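Local coordinates for hypothetical protein, similar to alpha-acetolactate decarboxylase (Staphylococcus aureus subsp. aureus, PDB 1XV2), which probably catalyses the decarboxylation of alpha-acetolactate to acetoin, as a zinc-containing relative of the alpha-acetolactate decarboxylases, at residues A[19-24]-A[220-225]; A[85-90]-A[199-204]; A[120-125]-A[192-197]. All coordinates share one frame; numbering follows the deposited sequence.

Interaction 1: A[19-24]-A[220-225]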
ATOM      1  N   ALA A  19       9.425   0.469  13.258  1.00 20.36           N
ATOM      2  CA  ALA A  19       9.962  -0.803  13.724  1.00 21.34           C
ATOM      3  C   ALA A  19      11.456  -0.753  14.033  1.00 21.72           C
ATOM      4  O   ALA A  19      11.991  -1.670  14.654  1.00 22.03           O
ATOM      5  CB  ALA A  19       9.683  -1.890  12.694  1.00 22.34           C
ATOM      6  N   GLY A  20      12.135   0.302  13.589  1.00 21.36           N
ATOM      7  CA  GLY A  20      13.555   0.409  13.872  1.00 21.40           C
ATOM      8  C   GLY A  20      14.501   0.331  12.690  1.00 22.53           C
ATOM      9  O   GLY A  20      15.717   0.372  12.874  1.00 23.57           O
ATOM     10  N   LEU A  21      13.966   0.212  11.479  1.00 21.84           N
ATOM     11  CA  LEU A  21      14.819   0.149  10.297  1.00 21.46           C
ATOM     12  C   LEU A  21      15.056   1.569   9.801  1.00 20.51           C
ATOM     13  O   LEU A  21      14.351   2.068   8.927  1.00 20.21           O
ATOM     14  CB  LEU A  21      14.166  -0.711   9.209  1.00 21.32           C
ATOM     15  CG  LEU A  21      14.204  -2.218   9.489  1.00 21.26           C
ATOM     16  CD1 LEU A  21      13.334  -2.547  10.685  1.00 22.25           C
ATOM     17  CD2 LEU A  21      13.721  -2.977   8.267  1.00 25.01           C
ATOM     18  N   LEU A  22      16.074   2.209  10.365  1.00 20.23           N
ATOM     19  CA  LEU A  22      16.387   3.589  10.031  1.00 19.33           C
ATOM     20  C   LEU A  22      17.506   3.805   9.015  1.00 18.41           C
ATOM     21  O   LEU A  22      17.895   4.944   8.765  1.00 17.86           O
ATOM     22  CB  LEU A  22      16.702   4.349  11.321  1.00 18.92           C
ATOM     23  CG  LEU A  22      15.756   4.038  12.490  1.00 19.42           C
ATOM     24  CD1 LEU A  22      16.101   4.926  13.679  1.00 18.91           C
ATOM     25  CD2 LEU A  22      14.306   4.254  12.059  1.00 19.76           C
ATOM     26  N   GLU A  23      18.025   2.730   8.429  1.00 17.17           N
ATOM     27  CA  GLU A  23      19.088   2.871   7.436  1.00 17.81           C
ATOM     28  C   GLU A  23      18.625   3.666   6.214  1.00 18.10           C
ATOM     29  O   GLU A  23      17.507   3.487   5.736  1.00 18.35           O
ATOM     30  CB  GLU A  23      19.586   1.494   6.981  1.00 18.49           C
ATOM     31  CG  GLU A  23      20.593   0.849   7.922  1.00 22.09           C
ATOM     32  CD  GLU A  23      21.114  -0.482   7.401  1.00 24.42           C
ATOM     33  OE1 GLU A  23      21.403  -0.583   6.190  1.00 27.14           O
ATOM     34  OE2 GLU A  23      21.250  -1.422   8.209  1.00 27.04           O
ATOM     35  N   GLY A  24      19.482   4.552   5.715  1.00 17.29           N
ATOM     36  CA  GLY A  24      19.132   5.323   4.535  1.00 16.80           C
ATOM     37  C   GLY A  24      19.159   4.362   3.364  1.00 17.47           C
ATOM     38  O   GLY A  24      20.166   3.694   3.142  1.00 18.58           O
ATOM     39  N   VAL A 220      15.874  -6.582   3.706  1.00 17.61           N
ATOM     40  CA  VAL A 220      15.650  -7.912   3.150  1.00 18.20           C
ATOM     41  C   VAL A 220      15.642  -9.033   4.196  1.00 19.02           C
ATOM     42  O   VAL A 220      14.706  -9.834   4.251  1.00 17.89           O
ATOM     43  CB  VAL A 220      16.727  -8.243   2.074  1.00 18.07           C
ATOM     44  CG1 VAL A 220      16.750  -9.735   1.779  1.00 18.97           C
ATOM     45  CG2 VAL A 220      16.434  -7.477   0.796  1.00 17.03           C
ATOM     46  N   LYS A 221      16.681  -9.080   5.026  1.00 20.02           N
ATOM     47  CA  LYS A 221      16.818 -10.125   6.045  1.00 20.13           C
ATOM     48  C   LYS A 221      16.116  -9.893   7.381  1.00 20.95           C
ATOM     49  O   LYS A 221      15.988 -10.819   8.188  1.00 19.18           O
ATOM     50  CB  LYS A 221      18.298 -10.366   6.341  1.00 22.28           C
ATOM     51  CG  LYS A 221      19.135 -10.856   5.180  1.00 25.39           C
ATOM     52  CD  LYS A 221      20.563 -11.073   5.658  1.00 29.95           C
ATOM     53  CE  LYS A 221      21.458 -11.642   4.574  1.00 33.86           C
ATOM     54  NZ  LYS A 221      22.835 -11.880   5.107  1.00 36.59           N
ATOM     55  N   ALA A 222      15.663  -8.670   7.626  1.00 20.02           N
ATOM     56  CA  ALA A 222      15.029  -8.355   8.898  1.00 21.07           C
ATOM     57  C   ALA A 222      13.715  -9.058   9.209  1.00 21.81           C
ATOM     58  O   ALA A 222      12.882  -9.287   8.328  1.00 20.18           O
ATOM     59  CB  ALA A 222      14.837  -6.844   9.018  1.00 22.49           C
ATOM     60  N   LYS A 223      13.557  -9.412  10.481  1.00 22.12           N
ATOM     61  CA  LYS A 223      12.334 -10.029  10.975  1.00 25.54           C
ATOM     62  C   LYS A 223      11.674  -8.848  11.676  1.00 25.28           C
ATOM     63  O   LYS A 223      11.948  -8.570  12.842  1.00 25.94           O
ATOM     64  CB  LYS A 223      12.643 -11.140  11.981  1.00 28.41           C
ATOM     65  CG  LYS A 223      11.397 -11.827  12.533  1.00 33.93           C
ATOM     66  CD  LYS A 223      11.755 -13.036  13.383  1.00 38.13           C
ATOM     67  CE  LYS A 223      10.513 -13.707  13.952  1.00 40.51           C
ATOM     68  NZ  LYS A 223       9.755 -12.793  14.854  1.00 41.89           N
ATOM     69  N   ILE A 224      10.820  -8.143  10.945  1.00 24.88           N
ATOM     70  CA  ILE A 224      10.163  -6.952  11.462  1.00 23.90           C
ATOM     71  C   ILE A 224       9.025  -7.209  12.440  1.00 24.92           C
ATOM     72  O   ILE A 224       8.074  -7.925  12.129  1.00 24.71           O
ATOM     73  CB  ILE A 224       9.640  -6.085  10.292  1.00 22.92           C
ATOM     74  CG1 ILE A 224      10.733  -5.946   9.226  1.00 18.63           C
ATOM     75  CG2 ILE A 224       9.240  -4.705  10.804  1.00 22.54           C
ATOM     76  CD1 ILE A 224      10.304  -5.201   7.970  1.00 17.39           C
ATOM     77  N   ASP A 225       9.131  -6.617  13.627  1.00 26.47           N
ATOM     78  CA  ASP A 225       8.099  -6.753  14.652  1.00 28.37           C
ATOM     79  C   ASP A 225       7.221  -5.509  14.632  1.00 27.79           C
ATOM     80  O   ASP A 225       7.677  -4.412  14.951  1.00 27.61           O
ATOM     81  CB  ASP A 225       8.732  -6.916  16.038  1.00 30.97           C
ATOM     82  CG  ASP A 225       7.701  -6.895  17.157  1.00 33.56           C
ATOM     83  OD1 ASP A 225       6.686  -7.619  17.056  1.00 35.88           O
ATOM     84  OD2 ASP A 225       7.909  -6.157  18.144  1.00 37.83           O
TER
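A small apolar surface contact joins the Schellman-capped end of helix 14-18 to the chain leaving helix 217-221. G20 closes the first helix. It has a positive phi of 114°, an angle at which a CB would jam against the carbonyl O of A19, so the turn itself calls for glycine. L21 follows as the centre of an inverse gamma turn, with a weak bond from L22 N to G20 O across it. A19 and L21, on either side of G20, both point their CB toward residues 220-225.

Three methyl-to-methyl touches carry the contact. A19 CB meets I224 CG2 at 3.4 Å, tighter than usual for two carbons. The same A19 CB also lies 3.9 Å from D225 O. I224 CG2 is anti to the backbone N, and CG1 is anti to the carbonyl carbon (chi1 -46°). This splits the isoleucine: CG2 goes to A19, and the CG1-CD1 arm goes to L21. L21 CD2 sits 4.1 Å from I224 CD1, and the two side chains cross at about a right angle. The same L21 CD2 reaches A222 CB, also at 4.1 Å. One leucine methyl thus touches both A222 and I224. These two contacts are looser than the one at A19.

A222 is the first residue past helix 217-221, and its CB points toward residues 19-24. E23 adds side-chain hydrogen bonds to T218 and N216, at the start of helix 217-221. L21 and I224 both also rest on T16 of helix 14-18 and on F219 of helix 217-221. The second subunit borders the site: its S108 bonds V220 O, and its N110 bonds A222 O and packs on I224.

Interaction 2: A[85-90]-A[199-204]; sequences SKTFPL and VVEIQN
The shortest bond is V200 N to F88 O, 2.7 Å, with the donor above the carbonyl plane. F88 N returns to V200 O. I202 N to K86 O is the straightest of the set (166°) and lies in the carbonyl plane. At the end of the ladder I202 O takes S85 N at 2.8 Å, nearly along the C=O axis. S85 OG reaches the same oxygen from above the carbonyl plane, and K86 N adds a weak bond. T87 OG1 and E201 OE2 share a water.

The packing centres on F88. Its CG sits between the backbone N and the carbonyl carbon (chi1 64°), so the ring lies along V200. V200 CB makes a CH-pi contact over one face, 3.8 Å from the centroid of the F88 ring. I202 CD1 meets the ring edge in its plane, 3.6 Å from F88 CE2. L90 CD1 touches V200 CG2, also at 3.6 Å. On the opposite face, T87 CG2 presses on V199 CG1 at 3.5 Å.

This antiparallel pair ends in a classic beta bulge, with S85 and K86 both facing I202. It belongs to a branched antiparallel sheet, and helix 95-105 packs against its F88, L90 and I202.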
ATOM      1  N   SER A  85      -5.686  20.311  -7.550  1.00 29.96           N
ATOM      2  CA  SER A  85      -6.952  20.122  -8.245  1.00 31.10           C
ATOM      3  C   SER A  85      -8.014  21.018  -7.613  1.00 31.17           C
ATOM      4  O   SER A  85      -9.111  21.174  -8.151  1.00 31.47           O
ATOM      5  CB  SER A  85      -7.384  18.657  -8.185  1.00 31.31           C
ATOM      6  OG  SER A  85      -7.373  18.174  -6.858  1.00 34.28           O
ATOM      7  N   LYS A  86      -7.674  21.610  -6.472  1.00 29.50           N
ATOM      8  CA  LYS A  86      -8.583  22.506  -5.772  1.00 28.58           C
ATOM      9  C   LYS A  86      -7.797  23.486  -4.907  1.00 28.29           C
ATOM     10  O   LYS A  86      -6.808  23.114  -4.273  1.00 26.12           O
ATOM     11  CB  LYS A  86      -9.565  21.711  -4.901  1.00 29.34           C
ATOM     12  CG  LYS A  86     -10.565  22.592  -4.162  1.00 31.80           C
ATOM     13  CD  LYS A  86     -11.601  21.783  -3.394  1.00 33.38           C
ATOM     14  CE  LYS A  86     -12.601  21.111  -4.324  1.00 34.64           C
ATOM     15  NZ  LYS A  86     -13.632  20.338  -3.565  1.00 33.72           N
ATOM     16  N   THR A  87      -8.241  24.739  -4.897  1.00 26.49           N
ATOM     17  CA  THR A  87      -7.598  25.790  -4.120  1.00 26.49           C
ATOM     18  C   THR A  87      -8.676  26.567  -3.375  1.00 26.50           C
ATOM     19  O   THR A  87      -9.790  26.716  -3.879  1.00 25.93           O
ATOM     20  CB  THR A  87      -6.832  26.761  -5.040  1.00 27.30           C
ATOM     21  OG1 THR A  87      -5.889  26.029  -5.833  1.00 28.35           O
ATOM     22  CG2 THR A  87      -6.091  27.799  -4.222  1.00 25.76           C
ATOM     23  N   PHE A  88      -8.347  27.057  -2.180  1.00 25.73           N
ATOM     24  CA  PHE A  88      -9.296  27.825  -1.374  1.00 24.25           C
ATOM     25  C   PHE A  88      -8.629  28.426  -0.139  1.00 24.19           C
ATOM     26  O   PHE A  88      -7.724  27.829   0.443  1.00 24.55           O
ATOM     27  CB  PHE A  88     -10.474  26.938  -0.959  1.00 24.60           C
ATOM     28  CG  PHE A  88     -10.092  25.789  -0.067  1.00 25.65           C
ATOM     29  CD1 PHE A  88      -9.998  25.961   1.311  1.00 26.42           C
ATOM     30  CD2 PHE A  88      -9.834  24.534  -0.603  1.00 24.63           C
ATOM     31  CE1 PHE A  88      -9.654  24.894   2.143  1.00 26.73           C
ATOM     32  CE2 PHE A  88      -9.490  23.461   0.218  1.00 25.64           C
ATOM     33  CZ  PHE A  88      -9.400  23.640   1.592  1.00 25.80           C
ATOM     34  N   PRO A  89      -9.070  29.625   0.274  1.00 22.30           N
ATOM     35  CA  PRO A  89      -8.494  30.291   1.444  1.00 22.36           C
ATOM     36  C   PRO A  89      -9.104  29.901   2.789  1.00 21.80           C
ATOM     37  O   PRO A  89     -10.173  29.295   2.853  1.00 21.30           O
ATOM     38  CB  PRO A  89      -8.705  31.767   1.126  1.00 22.57           C
ATOM     39  CG  PRO A  89     -10.029  31.753   0.442  1.00 21.92           C
ATOM     40  CD  PRO A  89      -9.934  30.550  -0.484  1.00 22.58           C
ATOM     41  N   LEU A  90      -8.395  30.253   3.859  1.00 21.41           N
ATOM     42  CA  LEU A  90      -8.835  29.994   5.226  1.00 21.05           C
ATOM     43  C   LEU A  90      -8.215  31.053   6.121  1.00 22.00           C
ATOM     44  O   LEU A  90      -7.084  31.482   5.891  1.00 22.23           O
ATOM     45  CB  LEU A  90      -8.399  28.604   5.697  1.00 21.02           C
ATOM     46  CG  LEU A  90      -9.078  27.390   5.054  1.00 21.92           C
ATOM     47  CD1 LEU A  90      -8.544  26.111   5.694  1.00 22.82           C
ATOM     48  CD2 LEU A  90     -10.585  27.480   5.239  1.00 22.39           C
ATOM     49  N   VAL A 199      -3.704  29.983   2.107  1.00 19.25           N
ATOM     50  CA  VAL A 199      -4.359  29.437   0.926  1.00 19.55           C
ATOM     51  C   VAL A 199      -4.111  27.933   1.000  1.00 19.72           C
ATOM     52  O   VAL A 199      -2.992  27.500   1.275  1.00 19.63           O
ATOM     53  CB  VAL A 199      -3.739  29.982  -0.382  1.00 19.95           C
ATOM     54  CG1 VAL A 199      -4.346  29.267  -1.586  1.00 20.39           C
ATOM     55  CG2 VAL A 199      -3.975  31.480  -0.482  1.00 20.36           C
ATOM     56  N   VAL A 200      -5.153  27.143   0.776  1.00 18.64           N
ATOM     57  CA  VAL A 200      -5.026  25.695   0.824  1.00 19.10           C
ATOM     58  C   VAL A 200      -5.163  25.074  -0.561  1.00 20.96           C
ATOM     59  O   VAL A 200      -6.124  25.348  -1.285  1.00 19.25           O
ATOM     60  CB  VAL A 200      -6.101  25.061   1.741  1.00 18.34           C
ATOM     61  CG1 VAL A 200      -5.927  23.549   1.778  1.00 17.09           C
ATOM     62  CG2 VAL A 200      -6.007  25.646   3.149  1.00 17.98           C
ATOM     63  N   GLU A 201      -4.195  24.236  -0.917  1.00 21.13           N
ATOM     64  CA  GLU A 201      -4.207  23.538  -2.198  1.00 23.11           C
ATOM     65  C   GLU A 201      -4.272  22.040  -1.930  1.00 22.86           C
ATOM     66  O   GLU A 201      -3.536  21.515  -1.090  1.00 24.29           O
ATOM     67  CB  GLU A 201      -2.949  23.867  -3.002  1.00 23.87           C
ATOM     68  CG  GLU A 201      -2.917  25.284  -3.538  1.00 28.25           C
ATOM     69  CD  GLU A 201      -1.580  25.637  -4.154  1.00 30.38           C
ATOM     70  OE1 GLU A 201      -0.589  25.750  -3.401  1.00 34.24           O
ATOM     71  OE2 GLU A 201      -1.516  25.794  -5.389  1.00 32.04           O
ATOM     72  N   ILE A 202      -5.159  21.354  -2.639  1.00 21.49           N
ATOM     73  CA  ILE A 202      -5.319  19.917  -2.469  1.00 22.24           C
ATOM     74  C   ILE A 202      -5.153  19.183  -3.794  1.00 22.75           C
ATOM     75  O   ILE A 202      -5.438  19.730  -4.863  1.00 21.05           O
ATOM     76  CB  ILE A 202      -6.717  19.569  -1.914  1.00 21.61           C
ATOM     77  CG1 ILE A 202      -6.968  20.316  -0.608  1.00 23.03           C
ATOM     78  CG2 ILE A 202      -6.823  18.071  -1.668  1.00 23.00           C
ATOM     79  CD1 ILE A 202      -8.344  20.058  -0.016  1.00 24.05           C
ATOM     80  N   GLN A 203      -4.682  17.943  -3.711  1.00 23.54           N
ATOM     81  CA  GLN A 203      -4.511  17.097  -4.884  1.00 23.85           C
ATOM     82  C   GLN A 203      -4.941  15.688  -4.495  1.00 23.39           C
ATOM     83  O   GLN A 203      -4.421  15.118  -3.535  1.00 24.64           O
ATOM     84  CB  GLN A 203      -3.055  17.082  -5.347  1.00 25.83           C
ATOM     85  CG  GLN A 203      -2.840  16.233  -6.595  1.00 27.91           C
ATOM     86  CD  GLN A 203      -1.388  16.160  -7.028  1.00 28.61           C
ATOM     87  OE1 GLN A 203      -1.076  15.618  -8.087  1.00 31.06           O
ATOM     88  NE2 GLN A 203      -0.493  16.699  -6.208  1.00 29.56           N
ATOM     89  N   ASN A 204      -5.900  15.135  -5.232  1.00 21.34           N
ATOM     90  CA  ASN A 204      -6.397  13.793  -4.957  1.00 22.37           C
ATOM     91  C   ASN A 204      -5.649  12.790  -5.834  1.00 21.72           C
ATOM     92  O   ASN A 204      -5.490  13.006  -7.033  1.00 22.30           O
ATOM     93  CB  ASN A 204      -7.901  13.734  -5.235  1.00 23.41           C
ATOM     94  CG  ASN A 204      -8.667  14.826  -4.504  1.00 24.59           C
ATOM     95  OD1 ASN A 204      -8.744  14.835  -3.273  1.00 24.54           O
ATOM     96  ND2 ASN A 204      -9.227  15.760  -5.262  1.00 25.97           N
TER
HETATM   97  O   HOH W   1      -3.525  26.935  -6.726  1.00 38.72           O

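Interaction 3: A[120-125]-A[192-197]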
ATOM      1  N   THR A 120       0.304  33.046   6.443  1.00 19.78           N
ATOM      2  CA  THR A 120       0.729  33.399   7.791  1.00 19.40           C
ATOM      3  C   THR A 120       0.055  32.501   8.830  1.00 18.88           C
ATOM      4  O   THR A 120      -1.118  32.153   8.705  1.00 17.26           O
ATOM      5  CB  THR A 120       0.398  34.869   8.110  1.00 21.56           C
ATOM      6  OG1 THR A 120      -1.002  35.098   7.907  1.00 23.69           O
ATOM      7  CG2 THR A 120       1.198  35.802   7.211  1.00 21.02           C
ATOM      8  N   PHE A 121       0.809  32.124   9.854  1.00 18.35           N
ATOM      9  CA  PHE A 121       0.285  31.266  10.908  1.00 18.87           C
ATOM     10  C   PHE A 121       0.396  31.959  12.247  1.00 19.85           C
ATOM     11  O   PHE A 121       1.482  32.390  12.639  1.00 20.23           O
ATOM     12  CB  PHE A 121       1.066  29.955  10.949  1.00 17.43           C
ATOM     13  CG  PHE A 121       0.901  29.125   9.714  1.00 18.49           C
ATOM     14  CD1 PHE A 121      -0.137  28.202   9.614  1.00 17.37           C
ATOM     15  CD2 PHE A 121       1.761  29.292   8.632  1.00 17.21           C
ATOM     16  CE1 PHE A 121      -0.316  27.453   8.449  1.00 18.58           C
ATOM     17  CE2 PHE A 121       1.587  28.548   7.464  1.00 17.43           C
ATOM     18  CZ  PHE A 121       0.547  27.627   7.373  1.00 16.61           C
ATOM     19  N   LYS A 122      -0.730  32.069  12.945  1.00 19.99           N
ATOM     20  CA  LYS A 122      -0.751  32.709  14.253  1.00 21.17           C
ATOM     21  C   LYS A 122       0.090  31.887  15.211  1.00 19.95           C
ATOM     22  O   LYS A 122       0.795  32.428  16.059  1.00 20.83           O
ATOM     23  CB  LYS A 122      -2.183  32.794  14.787  1.00 21.74           C
ATOM     24  CG  LYS A 122      -3.154  33.454  13.836  1.00 27.72           C
ATOM     25  CD  LYS A 122      -4.506  33.685  14.494  1.00 32.75           C
ATOM     26  CE  LYS A 122      -4.397  34.701  15.620  1.00 35.82           C
ATOM     27  NZ  LYS A 122      -5.732  35.060  16.181  1.00 38.85           N
ATOM     28  N   HIS A 123       0.011  30.569  15.064  1.00 20.16           N
ATOM     29  CA  HIS A 123       0.758  29.659  15.919  1.00 20.28           C
ATOM     30  C   HIS A 123       1.283  28.469  15.115  1.00 18.22           C
ATOM     31  O   HIS A 123       0.599  27.952  14.240  1.00 18.70           O
ATOM     32  CB  HIS A 123      -0.150  29.171  17.054  1.00 22.95           C
ATOM     33  CG  HIS A 123       0.495  28.171  17.964  1.00 27.07           C
ATOM     34  ND1 HIS A 123       1.657  28.433  18.658  1.00 28.71           N
ATOM     35  CD2 HIS A 123       0.126  26.914  18.310  1.00 28.52           C
ATOM     36  CE1 HIS A 123       1.976  27.381  19.391  1.00 27.83           C
ATOM     37  NE2 HIS A 123       1.063  26.447  19.199  1.00 28.65           N
HETATM   38  N   MSE A 124       2.509  28.051  15.408  1.00 16.64           N
HETATM   39  CA  MSE A 124       3.115  26.911  14.729  1.00 15.84           C
HETATM   40  C   MSE A 124       3.883  26.120  15.778  1.00 12.85           C
HETATM   41  O   MSE A 124       4.653  26.685  16.550  1.00 12.74           O
HETATM   42  CB  MSE A 124       4.054  27.385  13.606  1.00 15.39           C
HETATM   43  CG  MSE A 124       4.733  26.267  12.813  1.00 14.55           C
HETATM   44 SE   MSE A 124       3.545  24.958  12.019  1.00 17.49          SE
HETATM   45  CE  MSE A 124       2.679  26.069  10.695  1.00 16.55           C
ATOM     46  N   HIS A 125       3.651  24.812  15.807  1.00 13.85           N
ATOM     47  CA  HIS A 125       4.296  23.925  16.767  1.00 12.92           C
ATOM     48  C   HIS A 125       4.834  22.696  16.034  1.00 13.28           C
ATOM     49  O   HIS A 125       4.065  21.921  15.475  1.00 11.82           O
ATOM     50  CB  HIS A 125       3.270  23.507  17.831  1.00 14.12           C
ATOM     51  CG  HIS A 125       3.812  22.590  18.883  1.00 16.36           C
ATOM     52  ND1 HIS A 125       3.048  22.140  19.938  1.00 15.42           N
ATOM     53  CD2 HIS A 125       5.035  22.030  19.040  1.00 15.42           C
ATOM     54  CE1 HIS A 125       3.776  21.344  20.700  1.00 15.55           C
ATOM     55  NE2 HIS A 125       4.985  21.261  20.177  1.00 14.97           N
ATOM     56  N   ASP A 192       1.005  20.893  15.803  1.00 14.87           N
ATOM     57  CA  ASP A 192      -0.156  21.751  15.986  1.00 16.14           C
ATOM     58  C   ASP A 192       0.099  23.094  15.310  1.00 16.65           C
ATOM     59  O   ASP A 192       1.254  23.477  15.092  1.00 14.12           O
ATOM     60  CB  ASP A 192      -0.421  21.938  17.487  1.00 16.43           C
ATOM     61  CG  ASP A 192      -1.683  22.733  17.776  1.00 17.89           C
ATOM     62  OD1 ASP A 192      -2.638  22.681  16.972  1.00 16.70           O
ATOM     63  OD2 ASP A 192      -1.725  23.400  18.831  1.00 18.61           O
ATOM     64  N   PHE A 193      -0.978  23.795  14.964  1.00 16.00           N
ATOM     65  CA  PHE A 193      -0.857  25.098  14.325  1.00 16.84           C
ATOM     66  C   PHE A 193      -2.187  25.838  14.275  1.00 18.24           C
ATOM     67  O   PHE A 193      -3.257  25.252  14.457  1.00 16.91           O
ATOM     68  CB  PHE A 193      -0.298  24.945  12.903  1.00 14.16           C
ATOM     69  CG  PHE A 193      -1.257  24.312  11.937  1.00 14.79           C
ATOM     70  CD1 PHE A 193      -2.046  25.098  11.101  1.00 14.50           C
ATOM     71  CD2 PHE A 193      -1.387  22.929  11.873  1.00 13.49           C
ATOM     72  CE1 PHE A 193      -2.950  24.513  10.216  1.00 14.24           C
ATOM     73  CE2 PHE A 193      -2.290  22.335  10.991  1.00 13.93           C
ATOM     74  CZ  PHE A 193      -3.073  23.128  10.162  1.00 12.90           C
ATOM     75  N   GLU A 194      -2.100  27.141  14.037  1.00 18.62           N
ATOM     76  CA  GLU A 194      -3.277  27.987  13.924  1.00 21.09           C
ATOM     77  C   GLU A 194      -3.031  28.934  12.756  1.00 20.19           C
ATOM     78  O   GLU A 194      -2.064  29.698  12.762  1.00 19.92           O
ATOM     79  CB  GLU A 194      -3.495  28.777  15.215  1.00 23.91           C
ATOM     80  CG  GLU A 194      -4.616  29.804  15.128  1.00 32.50           C
ATOM     81  CD  GLU A 194      -4.956  30.415  16.478  1.00 37.10           C
ATOM     82  OE1 GLU A 194      -4.035  30.936  17.145  1.00 39.85           O
ATOM     83  OE2 GLU A 194      -6.145  30.377  16.870  1.00 39.15           O
ATOM     84  N   VAL A 195      -3.896  28.876  11.750  1.00 19.29           N
ATOM     85  CA  VAL A 195      -3.741  29.735  10.584  1.00 19.79           C
ATOM     86  C   VAL A 195      -4.267  31.147  10.813  1.00 20.54           C
ATOM     87  O   VAL A 195      -5.270  31.344  11.498  1.00 19.60           O
ATOM     88  CB  VAL A 195      -4.468  29.150   9.355  1.00 20.22           C
ATOM     89  CG1 VAL A 195      -3.869  27.800   8.990  1.00 18.01           C
ATOM     90  CG2 VAL A 195      -5.963  29.017   9.648  1.00 19.97           C
ATOM     91  N   ASP A 196      -3.564  32.131  10.260  1.00 20.91           N
ATOM     92  CA  ASP A 196      -3.997  33.517  10.362  1.00 22.53           C
ATOM     93  C   ASP A 196      -4.687  33.778   9.034  1.00 22.40           C
ATOM     94  O   ASP A 196      -5.894  34.000   8.972  1.00 22.17           O
ATOM     95  CB  ASP A 196      -2.806  34.466  10.510  1.00 24.18           C
ATOM     96  CG  ASP A 196      -3.237  35.915  10.684  1.00 25.54           C
ATOM     97  OD1 ASP A 196      -4.172  36.353   9.981  1.00 25.14           O
ATOM     98  OD2 ASP A 196      -2.641  36.622  11.520  1.00 27.02           O
ATOM     99  N   ASP A 197      -3.897  33.733   7.966  1.00 22.89           N
ATOM    100  CA  ASP A 197      -4.406  33.939   6.618  1.00 23.94           C
ATOM    101  C   ASP A 197      -3.573  33.056   5.696  1.00 22.53           C
ATOM    102  O   ASP A 197      -2.368  33.270   5.544  1.00 22.35           O
ATOM    103  CB  ASP A 197      -4.262  35.405   6.208  1.00 26.37           C
ATOM    104  CG  ASP A 197      -5.074  35.743   4.974  1.00 30.43           C
ATOM    105  OD1 ASP A 197      -4.964  35.019   3.962  1.00 34.10           O
ATOM    106  OD2 ASP A 197      -5.821  36.740   5.015  1.00 35.10           O
TER
HETATM  107  O   HOH W   2      -7.474  32.743  15.516  1.00 39.88           O
HETATM  108  O   HOH W   3       0.694  23.559  20.559  1.00 22.92           O
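An antiparallel strand pair with two classic beta bulges joins 120-125 to 192-197 where both segments turn a corner, at K122 and at D196-D197. In one bulge K122 and H123 both face E194; in the other D196 and D197 both face T120. T120 O takes D196 N (2.9 Å) and D197 N. D197 O in turn takes T120 N and, on a lone pair, T120 OG1. E194 O receives H123 N on a lone pair, nearly straight at 170°, and a weak bond from K122 N. E194 N returns to H123 O at 2.8 Å. H125 and D192 bond both ways.

At the corner the K122 chain bends at chi3 (66°) and crosses E194 obliquely; K122 NZ is 4.6 Å from E194 OE1, beyond a salt bridge. A water accepts from K122 NZ and gives a weak bond to E194 OE2. Q92 also bonds the amine. The face with H123, H125, D192 and E194 is polar. D192 OD2 lies at the H123 ring edge, ring and carboxylate planes 73° apart. A water bridges it to H123 NE2 and H125 ND1; H125 NE2 bonds E148.

The face with M124 and F193 is apolar. Selenomethionine M124 folds at chi2 and chi3, bringing CE over one face of the F121 ring and to 3.9 Å from F193 CB. F121 CD1 meets F193 CD1 obliquely. V195 CG1 touches F121 CE1 at 3.6 Å and lies at the F193 ring edge.

F121, M124 and F193 pack on I158 of strand 154-163. F179 of strand 174-181 meets the F121 ring nearly perpendicularly, while V98 of helix 95-105 covers F193 and V195.

How the interactions relate
Interactions 2 and 3 belong to one antiparallel sheet. Strands 187-195 and 198-204 follow each other in the chain, and strand 86-94 neighbours both. The contact centres are about 17 Å apart, and helix 95-105 packs on the apolar face of each. Both are partly buried and rest on backbone ladders with classic bulges. Interaction 3 has more polar side chains and water bridges; interaction 2 leans more on one aromatic ring. Interaction 1 is different: a surface contact of methyl groups between two helix ends, bordered by the second subunit. It lies on the opposite side of the chain's centre, its own centre about 36 Å from the centres of the other two. Its loop encloses both in sequence.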